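Metallo-beta-lactamase FIM-1 (Pseudomonas aeruginosa, PDB 6V3Q) probably hydrolyses the amide bond of beta-lactam antibiotics with the help of zinc, giving a substituted beta-amino acid and so conferring antibiotic resistance. Local coordinates at residues 185-199 and 212-224. Sequence-based numbering, arbitrary orientation.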
loop_
_atom_site.group_PDB
_atom_site.type_symbol
_atom_site.label_atom_id
_atom_site.label_comp_id
_atom_site.label_asym_id
_atom_site.label_seq_id
_atom_site.Cartn_x
_atom_site.Cartn_y
_atom_site.Cartn_z
ATOM N N TRP A 185 19.550 -9.139 -15.324
ATOM C CA TRP A 185 19.009 -7.872 -14.837
ATOM C C TRP A 185 20.109 -6.835 -14.632
ATOM O O TRP A 185 19.947 -5.671 -15.016
ATOM C CB TRP A 185 18.222 -8.098 -13.542
ATOM C CG TRP A 185 17.315 -6.953 -13.151
ATOM C CD1 TRP A 185 17.478 -5.633 -13.452
ATOM C CD2 TRP A 185 16.101 -7.040 -12.392
ATOM N NE1 TRP A 185 16.451 -4.893 -12.926
ATOM C CE2 TRP A 185 15.590 -5.732 -12.271
ATOM C CE3 TRP A 185 15.399 -8.094 -11.800
ATOM C CZ2 TRP A 185 14.412 -5.450 -11.583
ATOM C CZ3 TRP A 185 14.226 -7.813 -11.119
ATOM C CH2 TRP A 185 13.745 -6.502 -11.016
ATOM N N LYS A 186 21.242 -7.237 -14.047
ATOM C CA LYS A 186 22.321 -6.277 -13.826
ATOM C C LYS A 186 22.874 -5.754 -15.146
ATOM O O LYS A 186 23.147 -4.555 -15.282
ATOM C CB LYS A 186 23.438 -6.901 -12.991
ATOM C CG LYS A 186 24.486 -5.887 -12.536
ATOM C CD LYS A 186 25.910 -6.368 -12.779
ATOM C CE LYS A 186 26.322 -7.435 -11.779
ATOM N NZ LYS A 186 27.773 -7.749 -11.886
ATOM N N THR A 187 23.037 -6.639 -16.135
ATOM C CA THR A 187 23.537 -6.219 -17.440
ATOM C C THR A 187 22.627 -5.171 -18.069
ATOM O O THR A 187 23.107 -4.204 -18.675
ATOM C CB THR A 187 23.679 -7.435 -18.358
ATOM O OG1 THR A 187 24.630 -8.346 -17.794
ATOM C CG2 THR A 187 24.145 -7.017 -19.744
ATOM N N ALA A 188 21.311 -5.333 -17.915
ATOM C CA ALA A 188 20.376 -4.374 -18.493
ATOM C C ALA A 188 20.462 -3.026 -17.788
ATOM O O ALA A 188 20.421 -1.976 -18.439
ATOM C CB ALA A 188 18.952 -4.925 -18.435
ATOM N N VAL A 189 20.579 -3.035 -16.458
ATOM C CA VAL A 189 20.694 -1.785 -15.710
ATOM C C VAL A 189 21.951 -1.032 -16.130
ATOM O O VAL A 189 21.913 0.173 -16.404
ATOM C CB VAL A 189 20.683 -2.063 -14.197
ATOM C CG1 VAL A 189 20.922 -0.775 -13.420
ATOM C CG2 VAL A 189 19.370 -2.700 -13.791
ATOM N N LEU A 190 23.081 -1.741 -16.208
ATOM C CA LEU A 190 24.335 -1.106 -16.601
ATOM C C LEU A 190 24.298 -0.628 -18.047
ATOM O O LEU A 190 24.975 0.348 -18.394
ATOM C CB LEU A 190 25.502 -2.071 -16.392
ATOM C CG LEU A 190 25.776 -2.486 -14.945
ATOM C CD1 LEU A 190 27.045 -3.321 -14.849
ATOM C CD2 LEU A 190 25.858 -1.257 -14.041
ATOM N N ALA A 191 23.530 -1.303 -18.904
ATOM C CA ALA A 191 23.401 -0.853 -20.286
ATOM C C ALA A 191 22.652 0.470 -20.364
ATOM O O ALA A 191 22.965 1.317 -21.210
ATOM C CB ALA A 191 22.697 -1.921 -21.125
ATOM N N VAL A 192 21.656 0.665 -19.496
ATOM C CA VAL A 192 20.940 1.934 -19.460
ATOM C C VAL A 192 21.854 3.039 -18.952
ATOM O O VAL A 192 21.903 4.137 -19.518
ATOM C CB VAL A 192 19.673 1.810 -18.595
ATOM C CG1 VAL A 192 18.969 3.157 -18.471
ATOM C CG2 VAL A 192 18.736 0.754 -19.164
ATOM N N ALA A 193 22.594 2.763 -17.873
ATOM C CA ALA A 193 23.496 3.761 -17.309
ATOM C C ALA A 193 24.564 4.180 -18.309
ATOM O O ALA A 193 25.004 5.335 -18.301
ATOM C CB ALA A 193 24.148 3.220 -16.037
ATOM N N GLN A 194 24.985 3.261 -19.176
ATOM C CA GLN A 194 26.010 3.585 -20.158
ATOM C C GLN A 194 25.426 4.290 -21.376
ATOM O O GLN A 194 26.103 5.124 -21.988
ATOM C CB GLN A 194 26.750 2.314 -20.579
ATOM C CG GLN A 194 28.024 2.576 -21.360
ATOM C CD GLN A 194 28.816 1.308 -21.613
ATOM O OE1 GLN A 194 28.666 0.318 -20.899
ATOM N NE2 GLN A 194 29.662 1.331 -22.637
ATOM N N ARG A 195 24.181 3.972 -21.743
ATOM C CA ARG A 195 23.550 4.653 -22.869
ATOM C C ARG A 195 23.236 6.107 -22.534
ATOM O O ARG A 195 23.430 6.999 -23.369
ATOM C CB ARG A 195 22.281 3.908 -23.286
ATOM C CG ARG A 195 21.491 4.586 -24.394
ATOM C CD ARG A 195 22.337 4.803 -25.643
ATOM N NE ARG A 195 21.552 5.366 -26.736
ATOM C CZ ARG A 195 21.267 6.657 -26.860
ATOM N NH1 ARG A 195 21.696 7.530 -25.953
ATOM N NH2 ARG A 195 20.548 7.080 -27.891
ATOM N N PHE A 196 22.750 6.364 -21.323
ATOM C CA PHE A 196 22.474 7.720 -20.858
ATOM C C PHE A 196 23.445 8.071 -19.733
ATOM O O PHE A 196 23.058 8.259 -18.576
ATOM C CB PHE A 196 21.020 7.849 -20.404
ATOM C CG PHE A 196 20.021 7.330 -21.399
ATOM C CD1 PHE A 196 19.795 7.998 -22.592
ATOM C CD2 PHE A 196 19.300 6.178 -21.135
ATOM C CE1 PHE A 196 18.872 7.522 -23.508
ATOM C CE2 PHE A 196 18.375 5.695 -22.045
ATOM C CZ PHE A 196 18.161 6.368 -23.232
ATOM N N ALA A 197 24.728 8.165 -20.093
ATOM C CA ALA A 197 25.788 8.363 -19.110
ATOM C C ALA A 197 25.730 9.727 -18.435
ATOM O O ALA A 197 26.328 9.897 -17.367
ATOM C CB ALA A 197 27.152 8.177 -19.774
ATOM N N GLU A 198 25.033 10.698 -19.026
ATOM C CA GLU A 198 25.009 12.050 -18.486
ATOM C C GLU A 198 23.777 12.347 -17.644
ATOM O O GLU A 198 23.814 13.278 -16.833
ATOM C CB GLU A 198 25.091 13.079 -19.620
ATOM C CG GLU A 198 26.314 12.919 -20.505
ATOM C CD GLU A 198 26.523 14.100 -21.431
ATOM O OE1 GLU A 198 27.585 14.164 -22.081
ATOM O OE2 GLU A 198 25.627 14.967 -21.508
ATOM N N ALA A 199 22.698 11.588 -17.817
ATOM C CA ALA A 199 21.452 11.900 -17.131
ATOM C C ALA A 199 21.620 11.775 -15.622
ATOM O O ALA A 199 22.135 10.771 -15.119
ATOM C CB ALA A 199 20.334 10.981 -17.621
ATOM N N ARG A 212 21.591 8.965 -9.990
ATOM C CA ARG A 212 22.208 7.772 -10.557
ATOM C C ARG A 212 22.517 6.706 -9.514
ATOM O O ARG A 212 22.914 5.598 -9.891
ATOM C CB ARG A 212 23.487 8.150 -11.310
ATOM C CG ARG A 212 23.257 9.094 -12.480
ATOM C CD ARG A 212 24.533 9.346 -13.270
ATOM N NE ARG A 212 25.017 8.148 -13.954
ATOM C CZ ARG A 212 24.542 7.706 -15.115
ATOM N NH1 ARG A 212 23.559 8.353 -15.728
ATOM N NH2 ARG A 212 25.047 6.610 -15.666
ATOM N N GLU A 213 22.352 7.002 -8.222
ATOM C CA GLU A 213 22.519 5.973 -7.201
ATOM C C GLU A 213 21.476 4.873 -7.333
ATOM O O GLU A 213 21.700 3.760 -6.846
ATOM C CB GLU A 213 22.453 6.587 -5.801
ATOM C CG GLU A 213 21.097 7.157 -5.415
ATOM C CD GLU A 213 20.844 8.526 -6.012
ATOM O OE1 GLU A 213 21.751 9.067 -6.681
ATOM O OE2 GLU A 213 19.737 9.067 -5.810
ATOM N N LEU A 214 20.340 5.164 -7.975
ATOM C CA LEU A 214 19.365 4.121 -8.277
ATOM C C LEU A 214 19.954 3.051 -9.185
ATOM O O LEU A 214 19.567 1.880 -9.096
ATOM C CB LEU A 214 18.119 4.733 -8.921
ATOM C CG LEU A 214 17.207 5.559 -8.010
ATOM C CD1 LEU A 214 15.866 5.815 -8.677
ATOM C CD2 LEU A 214 17.023 4.861 -6.676
ATOM N N PHE A 215 20.880 3.432 -10.068
ATOM C CA PHE A 215 21.587 2.444 -10.876
ATOM C C PHE A 215 22.438 1.534 -9.999
ATOM O O PHE A 215 22.402 0.306 -10.135
ATOM C CB PHE A 215 22.456 3.146 -11.920
ATOM C CG PHE A 215 21.677 3.765 -13.046
ATOM C CD1 PHE A 215 22.075 4.970 -13.604
ATOM C CD2 PHE A 215 20.551 3.137 -13.554
ATOM C CE1 PHE A 215 21.360 5.541 -14.640
ATOM C CE2 PHE A 215 19.831 3.706 -14.595
ATOM C CZ PHE A 215 20.239 4.908 -15.134
ATOM N N GLU A 216 23.221 2.128 -9.095
ATOM C CA GLU A 216 24.034 1.334 -8.179
ATOM C C GLU A 216 23.165 0.404 -7.342
ATOM O O GLU A 216 23.482 -0.781 -7.179
ATOM C CB GLU A 216 24.854 2.254 -7.273
ATOM C CG GLU A 216 25.549 1.524 -6.136
ATOM C CD GLU A 216 26.204 2.471 -5.154
ATOM O OE1 GLU A 216 26.550 2.026 -4.040
ATOM O OE2 GLU A 216 26.370 3.661 -5.494
ATOM N N LEU A 217 22.058 0.925 -6.808
ATOM C CA LEU A 217 21.195 0.125 -5.945
ATOM C C LEU A 217 20.648 -1.091 -6.683
ATOM O O LEU A 217 20.708 -2.219 -6.178
ATOM C CB LEU A 217 20.053 0.989 -5.408
ATOM C CG LEU A 217 18.982 0.264 -4.589
ATOM C CD1 LEU A 217 19.632 -0.502 -3.446
ATOM C CD2 LEU A 217 17.929 1.235 -4.067
ATOM N N THR A 218 20.112 -0.882 -7.890
ATOM C CA THR A 218 19.510 -1.985 -8.633
ATOM C C THR A 218 20.565 -2.973 -9.111
ATOM O O THR A 218 20.341 -4.189 -9.086
ATOM C CB THR A 218 18.711 -1.452 -9.824
ATOM O OG1 THR A 218 17.834 -0.407 -9.386
ATOM C CG2 THR A 218 17.884 -2.568 -10.446
ATOM N N ALA A 219 21.718 -2.469 -9.558
ATOM C CA ALA A 219 22.791 -3.346 -10.015
ATOM C C ALA A 219 23.237 -4.288 -8.905
ATOM O O ALA A 219 23.431 -5.488 -9.127
ATOM C CB ALA A 219 23.971 -2.511 -10.513
ATOM N N GLN A 220 23.390 -3.753 -7.693
ATOM C CA GLN A 220 23.889 -4.557 -6.583
ATOM C C GLN A 220 22.822 -5.516 -6.066
ATOM O O GLN A 220 23.134 -6.649 -5.684
ATOM C CB GLN A 220 24.394 -3.644 -5.467
ATOM C CG GLN A 220 25.668 -2.900 -5.842
ATOM C CD GLN A 220 26.033 -1.807 -4.859
ATOM O OE1 GLN A 220 25.204 -1.366 -4.063
ATOM N NE2 GLN A 220 27.281 -1.361 -4.912
ATOM N N LEU A 221 21.560 -5.078 -6.045
ATOM C CA LEU A 221 20.470 -5.974 -5.670
ATOM C C LEU A 221 20.302 -7.101 -6.682
ATOM O O LEU A 221 19.983 -8.233 -6.301
ATOM C CB LEU A 221 19.167 -5.185 -5.532
ATOM C CG LEU A 221 18.931 -4.446 -4.213
ATOM C CD1 LEU A 221 17.684 -3.570 -4.279
ATOM C CD2 LEU A 221 18.822 -5.450 -3.076
ATOM N N ALA A 222 20.513 -6.818 -7.969
ATOM C CA ALA A 222 20.393 -7.853 -8.990
ATOM C C ALA A 222 21.594 -8.790 -8.980
ATOM O O ALA A 222 21.445 -9.998 -9.192
ATOM C CB ALA A 222 20.229 -7.218 -10.372
ATOM N N GLU A 223 22.791 -8.247 -8.749
ATOM C CA GLU A 223 23.985 -9.080 -8.644
ATOM C C GLU A 223 23.849 -10.086 -7.509
ATOM O O GLU A 223 24.118 -11.282 -7.683
ATOM C CB GLU A 223 25.209 -8.186 -8.438
ATOM C CG GLU A 223 26.499 -8.920 -8.138
ATOM C CD GLU A 223 27.682 -7.978 -8.037
ATOM O OE1 GLU A 223 27.713 -6.980 -8.787
ATOM O OE2 GLU A 223 28.574 -8.225 -7.199
ATOM N N LYS A 224 23.420 -9.613 -6.338
ATOM C CA LYS A 224 23.264 -10.484 -5.178
ATOM C C LYS A 224 22.238 -11.581 -5.437
ATOM O O LYS A 224 22.412 -12.723 -4.994
ATOM C CB LYS A 224 22.872 -9.638 -3.964
ATOM C CG LYS A 224 22.219 -10.389 -2.816
ATOM C CD LYS A 224 21.681 -9.394 -1.794
ATOM C CE LYS A 224 20.583 -9.994 -0.933
ATOM N NZ LYS A 224 19.755 -8.933 -0.291
HETATM O O HOH W 1 21.885 -9.777 -12.610
#
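Phe215 lays one face of its ring over Ala193, whose CB stands 3.9 Å from the ring centroid in a CH-pi contact; a methyl is small enough to let the flat ring lie close against helix 185-195. Val192 CG1 meets the far end of the same ring at CZ, and Val189 CG1 touches CD2. With CG1 anti to its backbone N (chi1 175°), Val189 presents both branches to helix 213-224, CG2 reaching Thr218 CG2 at 3.7 Å. The helices run nearly antiparallel, at 162°, with axes 8.5 Å apart, close packing made possible by alanines: Ala219 faces Lys186 CG, and Ala222 CB rests 3.9 Å from Trp185 CB. This pair belongs to the alpha-beta/beta-alpha sandwich of the metallo-beta-lactamases, and strand 201-203 lies on the connection between them. The Trp185 side chain comes to about 4 Å from that of the zinc ligand His145, while its NE1 bonds to Leu165 O. Thr218 suits its place by having two faces: CG2 packs against Val189 and Trp185, and OG1 donates to Leu214 O and also bonds Arg167 N. Where helix 185-195 ends, Arg212 gathers three backbone carbonyls, a task for which a flat, many-armed cation is apt. Its NH2 gives a hydrogen bond to Ala193 O (2.9 Å), and NH1 serves both Phe196 O and Ala199 O, the latter on a lone pair at an N-H...O angle of 160°. Ala197 O lies over one guanidinium face and Phe215 CE1 over the opposite one, toward its rim, so the group is sandwiched while the three bonds fix its rotation. Near the other end, Lys186 bends alongside the extended Glu223, its NZ forming a salt bridge with OE1 at 3.2 Å, the hydrogen bond within it weak.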